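Local coordinates for FAD synthase (Thermoplasma volcanium GSS1, PDB 3GLV), which probably catalyses the transfer of the AMP part of ATP to FMN, making the coenzyme FAD and releasing diphosphate, at residues V34-D39 / A58-L63. Residues are numbered along the deposited sequence; the frame is centred on the assembly and turned at random.
Sequences VVVARD and ALISEL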
ATOM      1  N   VAL A  34       3.250  -5.036 -12.343  1.00 19.93           N
ATOM      2  CA  VAL A  34       3.912  -5.837 -11.304  1.00 18.85           C
ATOM      3  C   VAL A  34       3.504  -7.275 -11.385  1.00 20.34           C
ATOM      4  O   VAL A  34       2.254  -7.610 -11.457  1.00 18.98           O
ATOM      5  CB  VAL A  34       3.636  -5.266  -9.871  1.00 20.58           C
ATOM      6  CG1 VAL A  34       4.321  -6.145  -8.804  1.00 17.00           C
ATOM      7  CG2 VAL A  34       4.056  -3.791  -9.773  1.00 17.23           C
ATOM      8  N   VAL A  35       4.499  -8.163 -11.388  1.00 18.68           N
ATOM      9  CA  VAL A  35       4.186  -9.593 -11.435  1.00 19.58           C
ATOM     10  C   VAL A  35       4.429 -10.209 -10.056  1.00 19.99           C
ATOM     11  O   VAL A  35       5.548 -10.202  -9.530  1.00 18.84           O
ATOM     12  CB  VAL A  35       5.040 -10.331 -12.504  1.00 20.94           C
ATOM     13  CG1 VAL A  35       4.752 -11.877 -12.531  1.00 19.48           C
ATOM     14  CG2 VAL A  35       4.874  -9.665 -13.887  1.00 19.79           C
ATOM     15  N   VAL A  36       3.351 -10.695  -9.474  1.00 19.59           N
ATOM     16  CA  VAL A  36       3.296 -11.146  -8.085  1.00 20.89           C
ATOM     17  C   VAL A  36       3.428 -12.683  -8.049  1.00 21.56           C
ATOM     18  O   VAL A  36       2.649 -13.387  -8.717  1.00 21.57           O
ATOM     19  CB  VAL A  36       1.937 -10.723  -7.439  1.00 20.63           C
ATOM     20  CG1 VAL A  36       1.795 -11.305  -6.007  1.00 19.76           C
ATOM     21  CG2 VAL A  36       1.808  -9.225  -7.423  1.00 18.12           C
ATOM     22  N   ALA A  37       4.388 -13.208  -7.289  1.00 21.79           N
ATOM     23  CA  ALA A  37       4.649 -14.659  -7.261  1.00 22.25           C
ATOM     24  C   ALA A  37       3.443 -15.444  -6.730  1.00 22.31           C
ATOM     25  O   ALA A  37       2.819 -15.043  -5.756  1.00 22.17           O
ATOM     26  CB  ALA A  37       5.873 -14.949  -6.413  1.00 22.08           C
ATOM     27  N   ARG A  38       3.090 -16.533  -7.418  1.00 22.12           N
ATOM     28  CA  ARG A  38       2.163 -17.513  -6.907  1.00 22.69           C
ATOM     29  C   ARG A  38       2.676 -18.104  -5.610  1.00 21.76           C
ATOM     30  O   ARG A  38       3.866 -18.148  -5.349  1.00 19.03           O
ATOM     31  CB  ARG A  38       1.967 -18.653  -7.920  1.00 24.03           C
ATOM     32  CG  ARG A  38       1.158 -18.176  -9.108  1.00 27.49           C
ATOM     33  CD  ARG A  38       0.808 -19.194 -10.124  1.00 32.36           C
ATOM     34  NE  ARG A  38       0.025 -18.540 -11.175  1.00 38.30           N
ATOM     35  CZ  ARG A  38      -1.303 -18.370 -11.156  1.00 42.65           C
ATOM     36  NH1 ARG A  38      -2.040 -18.842 -10.156  1.00 44.52           N
ATOM     37  NH2 ARG A  38      -1.909 -17.721 -12.158  1.00 44.54           N
ATOM     38  N   ASP A  39       1.745 -18.581  -4.812  1.00 22.29           N
ATOM     39  CA  ASP A  39       2.096 -19.254  -3.564  1.00 23.93           C
ATOM     40  C   ASP A  39       3.008 -20.470  -3.768  1.00 24.31           C
ATOM     41  O   ASP A  39       3.957 -20.650  -3.005  1.00 24.77           O
ATOM     42  CB  ASP A  39       0.837 -19.652  -2.775  1.00 23.82           C
ATOM     43  CG  ASP A  39       0.047 -18.439  -2.208  1.00 26.02           C
ATOM     44  OD1 ASP A  39       0.657 -17.444  -1.636  1.00 28.34           O
ATOM     45  OD2 ASP A  39      -1.220 -18.523  -2.258  1.00 21.63           O
ATOM     46  N   ALA A  58      -3.977  -8.308  -4.855  1.00 22.90           N
ATOM     47  CA  ALA A  58      -4.976  -7.246  -4.609  1.00 22.99           C
ATOM     48  C   ALA A  58      -4.389  -6.058  -3.844  1.00 23.80           C
ATOM     49  O   ALA A  58      -4.661  -4.893  -4.170  1.00 22.87           O
ATOM     50  CB  ALA A  58      -6.182  -7.815  -3.868  1.00 22.96           C
ATOM     51  N   LEU A  59      -3.575  -6.330  -2.820  1.00 22.64           N
ATOM     52  CA  LEU A  59      -2.981  -5.242  -2.078  1.00 22.35           C
ATOM     53  C   LEU A  59      -2.019  -4.468  -2.951  1.00 21.67           C
ATOM     54  O   LEU A  59      -2.116  -3.238  -3.007  1.00 21.02           O
ATOM     55  CB  LEU A  59      -2.283  -5.722  -0.803  1.00 22.48           C
ATOM     56  CG  LEU A  59      -1.987  -4.708   0.263  1.00 25.99           C
ATOM     57  CD1 LEU A  59      -3.200  -3.810   0.700  1.00 24.73           C
ATOM     58  CD2 LEU A  59      -1.332  -5.420   1.488  1.00 24.05           C
ATOM     59  N   ILE A  60      -1.122  -5.152  -3.652  1.00 21.20           N
ATOM     60  CA  ILE A  60      -0.175  -4.458  -4.580  1.00 20.68           C
ATOM     61  C   ILE A  60      -0.914  -3.527  -5.577  1.00 19.81           C
ATOM     62  O   ILE A  60      -0.463  -2.435  -5.890  1.00 19.31           O
ATOM     63  CB  ILE A  60       0.694  -5.503  -5.350  1.00 21.92           C
ATOM     64  CG1 ILE A  60       1.961  -5.801  -4.564  1.00 22.41           C
ATOM     65  CG2 ILE A  60       1.093  -5.022  -6.754  1.00 21.00           C
ATOM     66  CD1 ILE A  60       2.859  -4.581  -4.405  1.00 21.02           C
ATOM     67  N   SER A  61      -2.093  -3.954  -6.031  1.00 20.17           N
ATOM     68  CA  SER A  61      -2.900  -3.208  -7.004  1.00 21.02           C
ATOM     69  C   SER A  61      -3.419  -1.881  -6.423  1.00 20.82           C
ATOM     70  O   SER A  61      -3.939  -1.031  -7.167  1.00 21.14           O
ATOM     71  CB  SER A  61      -4.134  -4.041  -7.411  1.00 20.37           C
ATOM     72  OG  SER A  61      -3.627  -5.144  -8.156  1.00 27.44           O
ATOM     73  N   GLU A  62      -3.345  -1.723  -5.112  1.00 20.88           N
ATOM     74  CA  GLU A  62      -3.902  -0.530  -4.475  1.00 21.11           C
ATOM     75  C   GLU A  62      -2.886   0.582  -4.378  1.00 21.04           C
ATOM     76  O   GLU A  62      -3.236   1.676  -3.894  1.00 22.10           O
ATOM     77  CB  GLU A  62      -4.477  -0.875  -3.081  1.00 20.87           C
ATOM     78  CG  GLU A  62      -5.744  -1.785  -3.148  1.00 23.13           C
ATOM     79  CD  GLU A  62      -6.956  -1.093  -3.708  1.00 26.23           C
ATOM     80  OE1 GLU A  62      -7.034   0.155  -3.606  1.00 25.07           O
ATOM     81  OE2 GLU A  62      -7.873  -1.806  -4.190  1.00 25.99           O
ATOM     82  N   LEU A  63      -1.644   0.331  -4.798  1.00 19.04           N
ATOM     83  CA  LEU A  63      -0.607   1.361  -4.759  1.00 18.66           C
ATOM     84  C   LEU A  63      -0.653   2.350  -5.902  1.00 19.46           C
ATOM     85  O   LEU A  63      -0.783   1.974  -7.085  1.00 21.17           O
ATOM     86  CB  LEU A  63       0.780   0.747  -4.730  1.00 17.78           C
ATOM     87  CG  LEU A  63       1.026  -0.184  -3.539  1.00 18.77           C
ATOM     88  CD1 LEU A  63       2.317  -0.951  -3.789  1.00 15.36           C
ATOM     89  CD2 LEU A  63       1.026   0.624  -2.236  1.00 19.78           C
TER
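Ile-60 of helix 53-60 rests its CG2 methyl on Val-34 and Val-36, two valines on the same face of strand 31-36. The fit is closest at Val-34, where the side chains cross at about a right angle: CG2 of Ile-60 lies 4.0 Å from CG1 of Val-34 and equally near its CB. Val-34 has CG1 anti to its own backbone nitrogen (chi1 179°), a rotation that turns this methyl to the isoleucine. Toward Val-36 the packing eases, with CG2 of Val-36 4.3 Å from CG2 of Ile-60. No hydrogen bond links the segments; contact is purely apolar and buried. Branching at CB suits all three residues: in the valines it goes with an extended strand, and in Ile-60 it offers a methyl close to the helix backbone.

Past the isoleucine the character changes. A type I turn from Ile-60 to Leu-63, with the partly exposed Ser-61 and Glu-62 at its centre, is closed by Leu-63 N bonding Ile-60 O at 3.2 Å. Glu-62, a charged residue suited to this border, forms a salt bridge with Lys-23 of the second subunit. At the other end, the strand gives way to Arg-38, the N-cap of helix 39-44, and to Asp-39, which pairs with Arg-56.

Such helix-on-sheet packing is characteristic of the Rossmann-like nucleotidyltransferase fold. Strand 31-36 runs between strands 4-9 and 68-71 of the parallel sheet, and helix 53-60 lies over the face bearing Val-34 and Val-36. Leu-22 of helix 16-26 and Phe-11, an inferred ATP-binding residue, touch both Val-34 and Ile-60, while Ala-69 of strand 68-71 also meets the isoleucine.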